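Local structure of putative lipoprotein (Parabacteroides distasonis, 4FVS) at residues W16-Y21 / S29-Q34; V47-V52 / G64-Y69; N107-N112 / T158-K163; M139-R144 / Y166-R171; I152-G157 / Y208-E213. The protein is of unknown function but, as a putative exported lipoprotein related to the LolA/LolB carriers, probably binds a lipid or a similar hydrophobic molecule. All coordinates share one frame; numbering follows the deposited sequence. Where two conformers were deposited one is given.

Contact 1: W16-Y21 / S29-Q34; sequences WVRKGY and SVMSYQ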
# COMPACT_ATOMS: atom_id res chain seq x y z
N TRP A 16 7.61 -8.92 8.21
CA TRP A 16 6.16 -8.92 8.36
C TRP A 16 5.52 -9.61 7.16
O TRP A 16 6.15 -9.80 6.12
CB TRP A 16 5.56 -7.52 8.60
CG TRP A 16 5.66 -6.48 7.53
CD1 TRP A 16 4.62 -5.97 6.80
CD2 TRP A 16 6.80 -5.66 7.22
NE1 TRP A 16 5.06 -4.94 6.00
CE2 TRP A 16 6.39 -4.72 6.25
CE3 TRP A 16 8.15 -5.69 7.60
CZ2 TRP A 16 7.28 -3.80 5.67
CZ3 TRP A 16 9.03 -4.79 7.02
CH2 TRP A 16 8.59 -3.86 6.07
N VAL A 17 4.29 -10.08 7.38
CA VAL A 17 3.50 -10.80 6.39
C VAL A 17 2.12 -10.22 6.37
O VAL A 17 1.46 -10.13 7.41
CB VAL A 17 3.44 -12.34 6.65
CG1 VAL A 17 2.66 -13.05 5.54
CG2 VAL A 17 4.83 -12.94 6.79
N ARG A 18 1.68 -9.84 5.17
CA ARG A 18 0.32 -9.40 4.84
C ARG A 18 -0.24 -10.43 3.90
O ARG A 18 0.48 -10.85 2.98
CB ARG A 18 0.30 -7.98 4.23
CG ARG A 18 0.47 -6.89 5.28
CD ARG A 18 0.63 -5.49 4.72
NE ARG A 18 -0.51 -5.08 3.90
CZ ARG A 18 -0.41 -4.76 2.62
NH1 ARG A 18 0.78 -4.75 2.02
NH2 ARG A 18 -1.48 -4.41 1.93
N LYS A 19 -1.50 -10.87 4.12
CA LYS A 19 -2.09 -11.86 3.22
C LYS A 19 -3.29 -11.25 2.51
O LYS A 19 -4.06 -10.49 3.10
CB LYS A 19 -2.45 -13.16 3.98
CG LYS A 19 -1.22 -13.96 4.39
CD LYS A 19 -1.58 -15.29 4.92
CE LYS A 19 -0.37 -16.09 5.33
NZ LYS A 19 -0.76 -17.37 6.01
N GLY A 20 -3.40 -11.56 1.22
CA GLY A 20 -4.46 -11.05 0.35
C GLY A 20 -5.52 -12.09 0.13
O GLY A 20 -5.21 -13.21 -0.25
N TYR A 21 -6.80 -11.70 0.37
CA TYR A 21 -7.97 -12.57 0.27
C TYR A 21 -9.02 -12.01 -0.66
O TYR A 21 -9.05 -10.80 -0.88
CB TYR A 21 -8.60 -12.70 1.66
CG TYR A 21 -7.68 -13.28 2.71
CD1 TYR A 21 -7.58 -14.66 2.90
CD2 TYR A 21 -6.94 -12.45 3.55
CE1 TYR A 21 -6.74 -15.20 3.86
CE2 TYR A 21 -6.08 -12.99 4.52
CZ TYR A 21 -6.00 -14.37 4.67
OH TYR A 21 -5.18 -14.91 5.63
N SER A 29 -2.97 -14.25 -2.20
CA SER A 29 -1.56 -13.90 -2.21
C SER A 29 -0.98 -13.74 -0.82
O SER A 29 -1.66 -13.32 0.12
CB SER A 29 -1.36 -12.59 -3.00
OG SER A 29 -2.08 -11.48 -2.48
N VAL A 30 0.30 -14.05 -0.70
CA VAL A 30 1.11 -13.88 0.51
C VAL A 30 2.15 -12.78 0.21
O VAL A 30 2.84 -12.85 -0.81
CB VAL A 30 1.75 -15.20 0.99
CG1 VAL A 30 2.54 -14.99 2.28
CG2 VAL A 30 0.69 -16.28 1.17
N MSE A 31 2.20 -11.74 1.05
CA MSE A 31 3.11 -10.63 0.83
C MSE A 31 4.08 -10.54 2.00
O MSE A 31 3.68 -10.15 3.11
CB MSE A 31 2.32 -9.35 0.65
CG MSE A 31 1.40 -9.44 -0.57
SE MSE A 31 0.07 -8.08 -0.73
CE MSE A 31 -1.10 -8.65 0.81
N SER A 32 5.35 -10.97 1.75
CA SER A 32 6.39 -11.00 2.76
C SER A 32 7.36 -9.86 2.57
O SER A 32 7.83 -9.61 1.46
CB SER A 32 7.13 -12.32 2.72
OG SER A 32 6.19 -13.37 2.84
N TYR A 33 7.64 -9.14 3.66
CA TYR A 33 8.52 -7.98 3.65
C TYR A 33 9.61 -8.07 4.68
O TYR A 33 9.50 -8.83 5.64
CB TYR A 33 7.72 -6.70 3.94
CG TYR A 33 6.62 -6.33 2.98
CD1 TYR A 33 5.37 -6.95 3.05
CD2 TYR A 33 6.75 -5.25 2.12
CE1 TYR A 33 4.32 -6.57 2.20
CE2 TYR A 33 5.71 -4.86 1.27
CZ TYR A 33 4.49 -5.51 1.33
OH TYR A 33 3.47 -5.10 0.52
N GLN A 34 10.65 -7.24 4.49
CA GLN A 34 11.75 -7.13 5.42
C GLN A 34 12.49 -5.79 5.28
O GLN A 34 12.87 -5.43 4.17
CB GLN A 34 12.75 -8.28 5.25
CG GLN A 34 13.80 -8.22 6.34
CD GLN A 34 14.87 -9.23 6.18
OE1 GLN A 34 15.33 -9.51 5.06
NE2 GLN A 34 15.35 -9.72 7.30

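Contact 2: V47-V52 / G64-Y69; sequences VEADYV and GDIKAY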
# COMPACT_ATOMS: atom_id res chain seq x y z
N VAL A 47 13.85 4.59 4.85
CA VAL A 47 13.83 3.14 5.06
C VAL A 47 13.65 2.44 3.71
O VAL A 47 12.81 2.86 2.90
CB VAL A 47 12.72 2.71 6.07
CG1 VAL A 47 12.48 1.20 6.05
CG2 VAL A 47 13.07 3.16 7.48
N GLU A 48 14.45 1.39 3.46
CA GLU A 48 14.34 0.58 2.26
C GLU A 48 14.01 -0.87 2.67
O GLU A 48 14.76 -1.48 3.44
CB GLU A 48 15.62 0.66 1.39
CG GLU A 48 15.43 0.02 0.03
CD GLU A 48 16.47 0.15 -1.05
OE1 GLU A 48 16.44 1.22 -1.70
OE2 GLU A 48 17.03 -0.89 -1.47
N ALA A 49 12.89 -1.39 2.19
CA ALA A 49 12.46 -2.75 2.49
C ALA A 49 12.32 -3.60 1.24
O ALA A 49 11.96 -3.08 0.18
CB ALA A 49 11.14 -2.71 3.23
N ASP A 50 12.61 -4.92 1.36
CA ASP A 50 12.44 -5.90 0.29
C ASP A 50 11.10 -6.56 0.43
O ASP A 50 10.61 -6.71 1.55
CB ASP A 50 13.55 -6.97 0.29
CG ASP A 50 14.84 -6.49 -0.31
OD1 ASP A 50 14.86 -6.21 -1.53
OD2 ASP A 50 15.85 -6.44 0.42
N TYR A 51 10.49 -6.95 -0.70
CA TYR A 51 9.21 -7.64 -0.66
C TYR A 51 9.23 -8.81 -1.62
O TYR A 51 9.95 -8.77 -2.62
CB TYR A 51 8.02 -6.70 -0.94
CG TYR A 51 7.92 -6.17 -2.36
CD1 TYR A 51 7.32 -6.93 -3.36
CD2 TYR A 51 8.31 -4.87 -2.67
CE1 TYR A 51 7.18 -6.43 -4.66
CE2 TYR A 51 8.17 -4.37 -3.97
CZ TYR A 51 7.60 -5.15 -4.96
OH TYR A 51 7.46 -4.68 -6.24
N VAL A 52 8.47 -9.86 -1.28
CA VAL A 52 8.28 -11.05 -2.10
C VAL A 52 6.81 -11.40 -2.04
O VAL A 52 6.28 -11.68 -0.97
CB VAL A 52 9.16 -12.28 -1.72
CG1 VAL A 52 9.06 -13.37 -2.79
CG2 VAL A 52 10.62 -11.88 -1.52
N GLY A 64 10.62 -7.25 -5.35
CA GLY A 64 11.18 -5.92 -5.52
C GLY A 64 11.49 -5.29 -4.19
O GLY A 64 11.50 -5.98 -3.16
N ASP A 65 11.70 -3.98 -4.19
CA ASP A 65 11.99 -3.20 -3.00
C ASP A 65 11.11 -1.93 -2.95
O ASP A 65 10.65 -1.44 -3.98
CB ASP A 65 13.48 -2.86 -2.90
CG ASP A 65 14.14 -2.39 -4.18
OD1 ASP A 65 13.82 -1.26 -4.63
OD2 ASP A 65 15.04 -3.11 -4.69
N ILE A 66 10.85 -1.44 -1.74
CA ILE A 66 9.99 -0.29 -1.51
C ILE A 66 10.69 0.68 -0.57
O ILE A 66 11.34 0.25 0.39
CB ILE A 66 8.58 -0.71 -1.01
CG1 ILE A 66 7.60 0.48 -0.99
CG2 ILE A 66 8.61 -1.44 0.33
CD1 ILE A 66 6.23 0.18 -1.47
N LYS A 67 10.61 1.98 -0.89
CA LYS A 67 11.23 3.03 -0.07
C LYS A 67 10.16 3.84 0.68
O LYS A 67 9.07 4.04 0.18
CB LYS A 67 12.12 3.96 -0.90
CG LYS A 67 13.57 3.51 -0.99
CD LYS A 67 14.50 4.68 -1.35
CE LYS A 67 15.97 4.35 -1.16
NZ LYS A 67 16.84 5.54 -1.30
N ALA A 68 10.47 4.21 1.91
CA ALA A 68 9.63 5.03 2.78
C ALA A 68 10.50 6.07 3.43
O ALA A 68 11.63 5.77 3.80
CB ALA A 68 8.95 4.17 3.84
N TYR A 69 10.00 7.31 3.56
CA TYR A 69 10.82 8.34 4.19
C TYR A 69 10.00 9.46 4.84
O TYR A 69 8.84 9.67 4.52
CB TYR A 69 11.81 8.97 3.18
CG TYR A 69 11.16 9.56 1.96
CD1 TYR A 69 10.69 10.87 1.96
CD2 TYR A 69 11.04 8.82 0.78
CE1 TYR A 69 10.08 11.42 0.84
CE2 TYR A 69 10.43 9.37 -0.35
CZ TYR A 69 9.94 10.67 -0.31
OH TYR A 69 9.33 11.23 -1.41

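Contact 3: N107-N112 / T158-K163; sequences NPYAAN and TFDCAK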
# COMPACT_ATOMS: atom_id res chain seq x y z
N ASN A 107 -0.72 12.17 9.26
CA ASN A 107 -0.71 11.72 10.65
C ASN A 107 -1.89 12.36 11.40
O ASN A 107 -1.85 13.55 11.71
CB ASN A 107 0.63 12.08 11.31
CG ASN A 107 0.75 11.78 12.79
OD1 ASN A 107 0.00 10.97 13.37
ND2 ASN A 107 1.74 12.40 13.42
N PRO A 108 -2.93 11.58 11.71
CA PRO A 108 -4.11 12.16 12.38
C PRO A 108 -3.93 12.36 13.88
O PRO A 108 -4.79 12.97 14.54
CB PRO A 108 -5.19 11.14 12.11
CG PRO A 108 -4.44 9.86 12.04
CD PRO A 108 -3.14 10.15 11.41
N TYR A 109 -2.81 11.85 14.43
CA TYR A 109 -2.52 11.93 15.87
C TYR A 109 -1.70 13.17 16.20
O TYR A 109 -1.63 13.55 17.37
CB TYR A 109 -1.79 10.67 16.34
CG TYR A 109 -2.49 9.40 15.93
CD1 TYR A 109 -3.63 8.96 16.58
CD2 TYR A 109 -2.02 8.63 14.85
CE1 TYR A 109 -4.28 7.79 16.21
CE2 TYR A 109 -2.67 7.46 14.46
CZ TYR A 109 -3.80 7.04 15.15
OH TYR A 109 -4.47 5.89 14.84
N ALA A 110 -1.13 13.82 15.18
CA ALA A 110 -0.31 15.03 15.27
C ALA A 110 -1.06 16.17 15.89
O ALA A 110 -2.29 16.25 15.82
CB ALA A 110 0.15 15.44 13.88
N ALA A 111 -0.29 17.09 16.48
CA ALA A 111 -0.83 18.29 17.10
C ALA A 111 -1.67 19.06 16.09
O ALA A 111 -1.28 19.19 14.92
CB ALA A 111 0.29 19.15 17.64
N ASN A 112 -2.89 19.43 16.53
CA ASN A 112 -3.92 20.22 15.86
C ASN A 112 -4.17 19.77 14.41
O ASN A 112 -4.38 20.59 13.52
CB ASN A 112 -3.59 21.71 15.92
CG ASN A 112 -3.89 22.26 17.30
OD1 ASN A 112 -5.03 22.23 17.80
ND2 ASN A 112 -2.86 22.78 17.94
N THR A 158 -3.22 -5.76 17.96
CA THR A 158 -4.20 -4.66 17.92
C THR A 158 -3.43 -3.34 17.68
O THR A 158 -2.41 -3.08 18.33
CB THR A 158 -5.06 -4.66 19.17
OG1 THR A 158 -5.69 -5.95 19.25
CG2 THR A 158 -6.12 -3.57 19.17
N PHE A 159 -3.90 -2.54 16.70
CA PHE A 159 -3.23 -1.32 16.29
C PHE A 159 -4.17 -0.13 16.14
O PHE A 159 -5.28 -0.30 15.61
CB PHE A 159 -2.53 -1.55 14.93
CG PHE A 159 -1.70 -2.81 14.80
CD1 PHE A 159 -2.28 -4.01 14.42
CD2 PHE A 159 -0.33 -2.79 15.07
CE1 PHE A 159 -1.52 -5.18 14.34
CE2 PHE A 159 0.44 -3.96 14.98
CZ PHE A 159 -0.17 -5.15 14.61
N ASP A 160 -3.72 1.07 16.59
CA ASP A 160 -4.50 2.30 16.41
C ASP A 160 -4.16 2.79 15.04
O ASP A 160 -2.99 3.02 14.73
CB ASP A 160 -4.25 3.36 17.52
CG ASP A 160 -5.36 4.41 17.70
OD1 ASP A 160 -6.55 4.06 17.52
OD2 ASP A 160 -5.04 5.51 18.17
N CYS A 161 -5.16 2.82 14.15
CA CYS A 161 -4.96 3.16 12.75
C CYS A 161 -5.67 4.43 12.35
O CYS A 161 -6.55 4.92 13.05
CB CYS A 161 -5.45 2.01 11.87
SG CYS A 161 -4.71 0.42 12.25
N ALA A 162 -5.32 4.88 11.16
CA ALA A 162 -5.94 5.91 10.39
C ALA A 162 -6.58 5.23 9.21
O ALA A 162 -5.94 4.37 8.60
CB ALA A 162 -4.89 6.92 9.95
N LYS A 163 -7.85 5.51 8.97
CA LYS A 163 -8.61 4.93 7.87
C LYS A 163 -8.80 6.01 6.85
O LYS A 163 -9.33 7.09 7.14
CB LYS A 163 -9.95 4.32 8.33
CG LYS A 163 -10.69 3.51 7.25
CD LYS A 163 -12.16 3.42 7.55
CE LYS A 163 -12.83 2.56 6.53
NZ LYS A 163 -14.15 2.05 7.01

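Contact 4: M139-R144 / Y166-R171; sequences MAIKDR and YNIATR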
# COMPACT_ATOMS: atom_id res chain seq x y z
N MSE A 139 -3.03 3.30 -13.85
CA MSE A 139 -3.85 3.21 -12.65
C MSE A 139 -3.78 4.52 -11.93
O MSE A 139 -2.68 4.95 -11.56
CB MSE A 139 -3.43 2.05 -11.76
CG MSE A 139 -3.35 0.74 -12.53
SE MSE A 139 -3.20 -0.77 -11.42
CE MSE A 139 -4.96 -0.80 -10.72
N ALA A 140 -4.93 5.18 -11.80
CA ALA A 140 -5.03 6.48 -11.15
C ALA A 140 -5.66 6.34 -9.76
O ALA A 140 -6.78 5.88 -9.63
CB ALA A 140 -5.84 7.43 -12.00
N ILE A 141 -4.88 6.68 -8.73
CA ILE A 141 -5.31 6.69 -7.33
C ILE A 141 -5.55 8.16 -7.00
O ILE A 141 -4.60 8.94 -6.93
CB ILE A 141 -4.31 5.97 -6.38
CG1 ILE A 141 -4.01 4.53 -6.85
CG2 ILE A 141 -4.81 5.98 -4.92
CD1 ILE A 141 -2.52 4.13 -6.61
N LYS A 142 -6.81 8.55 -6.85
CA LYS A 142 -7.18 9.95 -6.67
C LYS A 142 -8.29 10.10 -5.62
O LYS A 142 -8.75 9.11 -5.08
CB LYS A 142 -7.65 10.53 -8.04
CG LYS A 142 -8.74 9.70 -8.73
CD LYS A 142 -8.88 10.01 -10.19
CE LYS A 142 -9.82 9.01 -10.84
NZ LYS A 142 -9.82 9.12 -12.32
N ASP A 143 -8.70 11.35 -5.34
CA ASP A 143 -9.76 11.72 -4.40
C ASP A 143 -9.56 11.03 -3.05
O ASP A 143 -10.51 10.50 -2.47
CB ASP A 143 -11.12 11.39 -5.01
CG ASP A 143 -11.35 11.91 -6.42
OD1 ASP A 143 -11.19 13.14 -6.64
OD2 ASP A 143 -11.75 11.10 -7.29
N ARG A 144 -8.31 11.04 -2.54
CA ARG A 144 -7.96 10.43 -1.27
C ARG A 144 -8.55 11.25 -0.15
O ARG A 144 -8.42 12.47 -0.18
CB ARG A 144 -6.43 10.31 -1.11
CG ARG A 144 -5.74 9.46 -2.18
CD ARG A 144 -4.23 9.50 -2.05
NE ARG A 144 -3.69 8.85 -0.85
CZ ARG A 144 -2.62 9.27 -0.19
NH1 ARG A 144 -1.97 10.36 -0.59
NH2 ARG A 144 -2.20 8.63 0.89
N TYR A 166 -9.71 6.04 -1.01
CA TYR A 166 -9.16 6.51 -2.30
C TYR A 166 -10.05 6.00 -3.42
O TYR A 166 -10.69 4.97 -3.25
CB TYR A 166 -7.69 6.06 -2.50
CG TYR A 166 -7.54 4.55 -2.66
CD1 TYR A 166 -7.74 3.93 -3.90
CD2 TYR A 166 -7.26 3.74 -1.56
CE1 TYR A 166 -7.74 2.54 -4.02
CE2 TYR A 166 -7.23 2.34 -1.68
CZ TYR A 166 -7.47 1.75 -2.91
OH TYR A 166 -7.48 0.38 -3.04
N ASN A 167 -10.10 6.70 -4.55
CA ASN A 167 -10.78 6.25 -5.76
C ASN A 167 -9.73 5.72 -6.72
O ASN A 167 -8.59 6.23 -6.73
CB ASN A 167 -11.61 7.34 -6.42
CG ASN A 167 -12.89 7.72 -5.71
OD1 ASN A 167 -13.52 6.96 -5.01
ND2 ASN A 167 -13.33 8.91 -5.98
N ILE A 168 -10.07 4.69 -7.48
CA ILE A 168 -9.14 4.11 -8.46
C ILE A 168 -9.84 4.05 -9.83
O ILE A 168 -11.07 3.92 -9.91
CB ILE A 168 -8.55 2.72 -8.03
CG1 ILE A 168 -7.45 2.23 -9.00
CG2 ILE A 168 -9.61 1.65 -7.78
CD1 ILE A 168 -6.36 1.52 -8.35
N ALA A 169 -9.05 4.20 -10.88
CA ALA A 169 -9.46 4.11 -12.27
C ALA A 169 -8.35 3.41 -13.02
O ALA A 169 -7.21 3.82 -12.88
CB ALA A 169 -9.77 5.48 -12.84
N THR A 170 -8.66 2.30 -13.74
CA THR A 170 -7.68 1.47 -14.46
C THR A 170 -8.02 1.44 -15.96
O THR A 170 -9.08 0.94 -16.36
CB THR A 170 -7.63 0.06 -13.84
OG1 THR A 170 -7.50 0.17 -12.42
CG2 THR A 170 -6.50 -0.79 -14.40
N ARG A 171 -7.08 1.99 -16.77
CA ARG A 171 -7.08 2.09 -18.24
C ARG A 171 -6.09 1.13 -18.85
O ARG A 171 -5.03 0.90 -18.28
CB ARG A 171 -6.75 3.51 -18.70
CG ARG A 171 -7.78 4.53 -18.30
CD ARG A 171 -7.34 5.92 -18.65
NE ARG A 171 -7.65 6.23 -20.04
CZ ARG A 171 -6.74 6.28 -21.01
NH1 ARG A 171 -5.46 6.04 -20.75
NH2 ARG A 171 -7.11 6.57 -22.25

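Contact 5: I152-G157 / Y208-E213; sequences ITTPAG and YTVLEE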
# COMPACT_ATOMS: atom_id res chain seq x y z
N ILE A 152 -7.87 -1.57 15.21
CA ILE A 152 -8.04 -2.76 14.38
C ILE A 152 -7.26 -3.91 14.99
O ILE A 152 -6.09 -3.74 15.36
CB ILE A 152 -7.60 -2.47 12.92
CG1 ILE A 152 -8.49 -1.41 12.26
CG2 ILE A 152 -7.48 -3.72 12.03
CD1 ILE A 152 -10.02 -1.69 12.16
N THR A 153 -7.90 -5.08 15.08
CA THR A 153 -7.28 -6.29 15.59
C THR A 153 -7.12 -7.28 14.45
O THR A 153 -8.08 -7.56 13.73
CB THR A 153 -8.08 -6.86 16.78
OG1 THR A 153 -8.16 -5.87 17.83
CG2 THR A 153 -7.49 -8.16 17.32
N THR A 154 -5.89 -7.76 14.25
CA THR A 154 -5.53 -8.77 13.24
C THR A 154 -4.76 -9.90 13.95
O THR A 154 -4.40 -9.72 15.12
CB THR A 154 -4.71 -8.15 12.08
OG1 THR A 154 -3.36 -7.94 12.50
CG2 THR A 154 -5.33 -6.90 11.46
N PRO A 155 -4.38 -11.02 13.27
CA PRO A 155 -3.57 -12.04 13.96
C PRO A 155 -2.19 -11.52 14.42
O PRO A 155 -1.55 -12.18 15.24
CB PRO A 155 -3.40 -13.13 12.89
CG PRO A 155 -4.55 -12.92 11.94
CD PRO A 155 -4.70 -11.43 11.88
N ALA A 156 -1.74 -10.32 13.94
CA ALA A 156 -0.47 -9.70 14.32
C ALA A 156 -0.58 -8.88 15.62
O ALA A 156 0.44 -8.59 16.26
CB ALA A 156 0.04 -8.82 13.20
N GLY A 157 -1.80 -8.54 16.02
CA GLY A 157 -2.09 -7.79 17.23
C GLY A 157 -3.17 -6.75 17.04
O GLY A 157 -3.95 -6.83 16.09
N TYR A 208 -9.54 -7.97 0.16
CA TYR A 208 -9.04 -7.32 1.36
C TYR A 208 -7.69 -7.93 1.73
O TYR A 208 -7.33 -9.00 1.21
CB TYR A 208 -10.05 -7.40 2.52
CG TYR A 208 -10.27 -8.79 3.08
CD1 TYR A 208 -11.21 -9.65 2.52
CD2 TYR A 208 -9.59 -9.22 4.23
CE1 TYR A 208 -11.42 -10.93 3.04
CE2 TYR A 208 -9.78 -10.50 4.75
CZ TYR A 208 -10.70 -11.35 4.15
OH TYR A 208 -10.90 -12.60 4.67
N THR A 209 -6.90 -7.21 2.53
CA THR A 209 -5.60 -7.70 3.01
C THR A 209 -5.52 -7.45 4.52
O THR A 209 -6.13 -6.50 5.03
CB THR A 209 -4.38 -7.11 2.25
OG1 THR A 209 -4.02 -5.86 2.80
CG2 THR A 209 -4.57 -7.04 0.74
N VAL A 210 -4.80 -8.32 5.23
CA VAL A 210 -4.60 -8.20 6.66
C VAL A 210 -3.16 -8.50 6.99
O VAL A 210 -2.55 -9.36 6.34
CB VAL A 210 -5.54 -9.08 7.55
CG1 VAL A 210 -6.94 -8.53 7.62
CG2 VAL A 210 -5.58 -10.51 7.08
N LEU A 211 -2.62 -7.77 8.01
CA LEU A 211 -1.30 -7.99 8.57
C LEU A 211 -1.41 -9.18 9.50
O LEU A 211 -2.17 -9.15 10.47
CB LEU A 211 -0.82 -6.73 9.28
CG LEU A 211 0.53 -6.83 10.00
CD1 LEU A 211 1.71 -6.88 9.02
CD2 LEU A 211 0.68 -5.70 10.99
N GLU A 212 -0.71 -10.27 9.17
CA GLU A 212 -0.82 -11.51 9.95
C GLU A 212 0.38 -11.74 10.90
O GLU A 212 0.21 -12.35 11.94
CB GLU A 212 -0.94 -12.70 8.99
CG GLU A 212 -2.08 -12.58 7.99
CD GLU A 212 -3.26 -13.50 8.18
OE1 GLU A 212 -3.14 -14.52 8.89
OE2 GLU A 212 -4.31 -13.23 7.54
N GLU A 213 1.58 -11.30 10.52
CA GLU A 213 2.80 -11.47 11.31
C GLU A 213 3.63 -10.22 11.29
O GLU A 213 3.68 -9.52 10.28
CB GLU A 213 3.64 -12.63 10.74
CG GLU A 213 3.08 -14.02 10.94
CD GLU A 213 3.82 -14.79 12.00
OE1 GLU A 213 5.04 -15.03 11.84
OE2 GLU A 213 3.17 -15.14 13.01

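Contact 1: W16-Y21 / S29-Q34
Ser29, near the start of the return strand of an antiparallel hairpin, exchanges backbone hydrogen bonds with Gly20 and rests OG 3.7 Å from Gly20 CA. Val30 faces the other way and brings CG1 to 3.8 Å from Val17 CG1. At Met31, a selenomethionine, a bend in the last torsion lays CE 4.3 Å above the plane of the Arg18 guanidinium, and 3.8 Å from Arg18 CB; the guanidinium NH2 hydrogen-bonds to Thr209 OG1. Ser32 continues the Val17 side, and Tyr33 returns to the buried one. There Tyr33 CB sits over the six-membered ring of Trp16, 3.3 Å from its CE2, while the phenol ring, 5° from parallel to the indole, is slid so far that overlap is slight. An alanine here, in place of Trp16, would remove the indole face under Tyr33 CB and would probably leave Tyr33 less firmly packed. Tyr33 OH hydrogen-bonds to Tyr53 OH. Strand 205-214 pairs with the outer edge of 16-21, strand 44-54 flanks 29-34, and Phe8 meets the indole edge-to-face.

Contact 2: V47-V52 / G64-Y69
Tyr51 and Gly64 face each other as a hydrogen-bonded antiparallel pair, and the orientation of the tyrosine dominates this hairpin. Its CG takes the crowded position between the backbone N and the carbonyl carbon (chi1 69°), which swings the ring across the neighbouring strand. Gly64 CA then lies over the ring face, 3.9 Å from the Tyr51 ring centroid and 21° off the normal, a CH-pi contact of the kind called aromatic rescue of glycine. The phenol continues past the glycine to Asn62 OD1, its hydrogen-bond partner. On the same face Ala49 CB meets Ile66 CG2 at 4.1 Å, with the isoleucine leading on toward Phe8.

The opposite face is charged. Glu48 has CG anti to its backbone N and, extended, crosses Lys67 obliquely, so that its OE1 comes 3.2 Å from Lys67 CE; the ammonium goes instead to Glu46, its salt-bridge partner. Asp50 and Asp65 lie side by side and point the same way, their carboxylate planes 67° apart, with Asp50 OD1 4.4 Å from Asp65 OD2. Glu48 OE2 is also 4.4 Å from Asp65 OD2. Three hydrogen-bonded pairs join the strands beneath these acids, which would probably repel one another when charged. The pairing is amphipathic, apolar on one face and rich in acid on the other, where the carboxylates would probably raise one another's pKa, an effect Lys67 is likely to temper.

Contact 3: N107-N112 / T158-K163
An Asx turn shapes the loop at 107-112 and presents two consecutive side chains to strand 158-163. Asn107 OD1 accepts a hydrogen bond from Tyr109 N at 3.1 Å, the donor standing well above the plane of the amide carbonyl rather than within it. Within this turn Pro108 and Tyr109 both point toward the strand, and Pro108 CG also lies above the tyrosine ring, displaced toward its rim.

Tyr109 makes the longer reach. Its CG is anti to the carbonyl carbon (chi1 -51°), and the ring extends until its tip meets the strand backbone, with Tyr109 OH 2.9 Å from Cys161 O. Asp160, modelled in two conformers, comes in beside that tip: in this one its CG is anti to the backbone N (chi1 -158°), and the carboxylate, turned 45° from the ring plane, sets Asp160 OD2 3.1 Å from Tyr109 CE1. In this conformer the carboxylate would probably disfavour ionisation of the phenol. The apolar half is simpler, with Pro108 CG touching Ala162 CB at 3.6 Å, and little other surface is shared.

Pro108 also rests on Phe146 and Thr149 of strand 132-154 and on Phe113 further along its own loop. Strand 157-171, which receives the loop, is itself held between strands 132-154 and 179-188, through backbone hydrogen bonds such as Cys161 with Glu150 and Ala162 with Tyr187.

Contact 4: M139-R144 / Y166-R171
One face of this antiparallel pair is mainly apolar, formed by Met139, Ile141 and Ile168 with Thr170 at its end; the other is mixed, and its Lys142, Asn167 and Asp143 end is open to solvent. On the first, Met139, a selenomethionine, runs alongside Ile168 and Thr170; its chain bends at the last torsion, bringing Met139 CE to 3.6 Å from Ile168 CD1. Ile141 lies beside Ile168 and crosses Tyr166 obliquely, CG2 3.7 Å from Tyr166 CD1. Arg144 CG meets the tyrosine CB, and the guanidinium continues to the carbonyls of Asn104 and Asp121.

The second face has small side chains in its middle, Ala140 opposite Ala169; the extended Lys142 brings NZ to 3.7 Å from Ala169 CB. Past the Lys142–Asn167 pair the register slips: Asp143 takes left-handed backbone angles, and Arg144 becomes the neighbour of Tyr166. The displaced Asp143 crosses to Asn167, whose ND2 gives a nearly straight hydrogen bond to Asp143 OD2 (3.0 Å, 164°), from above the carboxylate plane. A neutral amide thus holds the exposed carboxylate, and would probably ease its charge without forming an ion pair, while the Met139–Ile141–Ile168 side packs by apolar contact, above backbone hydrogen bonds that pair Ala140 with Ala169 and Lys142 with Asn167.

Contact 5: I152-G157 / Y208-E213
A type I beta turn from Thr154 to Gly157, closed by backbone hydrogen bonds in both directions between its end residues, brings the tip of one hairpin against strand 208-213. Thr154 carries the polar link. With OG1 in the crowded position between backbone N and carbonyl carbon (chi1 77°), the hydroxyl donates to Leu211 O at 2.6 Å, in the carbonyl plane, and accepts from Ala156 N at 3.2 Å. A valine here would remove both hydrogen bonds and would probably loosen the turn from the strand. Beside it, Ala156 CB packs on Leu211 CG at 3.8 Å. On the solvent side Pro155 crosses Glu212 obliquely, its CG 3.7 Å from Glu212 OE1; a bend at chi2 turns that carboxylate, and OE2 hydrogen-bonds to Tyr21 OH. The receiving strand carries a classic beta bulge, Glu212 and Glu213 standing opposite the single Val17. The arrangement is a beta hairpin with a two-residue type I turn, docked through the threonine of its ST turn on a bulged strand.

In the fold
Contact 1 lies between contacts 2 and 5: strand 27-41 borders strand 44-54, and strand 15-22 borders strand 205-214. The centres of contacts 1 and 2 are about 13 Å apart, joined by a probable hydrogen bond from Asp50 N to Gln34 O, 2.9 Å. Contacts 1 and 5, about 10 Å between centres, share another, from Glu212 N to Val17 O, 2.8 Å. Contact 3 continues from contact 5 around the hairpin, Phe159 CZ packing on Leu211 CD2 at 3.8 Å. Contact 4 lies farther along the same hairpin, away from its turn, about 25 Å from contact 5 between centres. Such a span is consistent with the curved sheet of LolA/LolB-like proteins; none of the five contacts can be assigned to a lipid site.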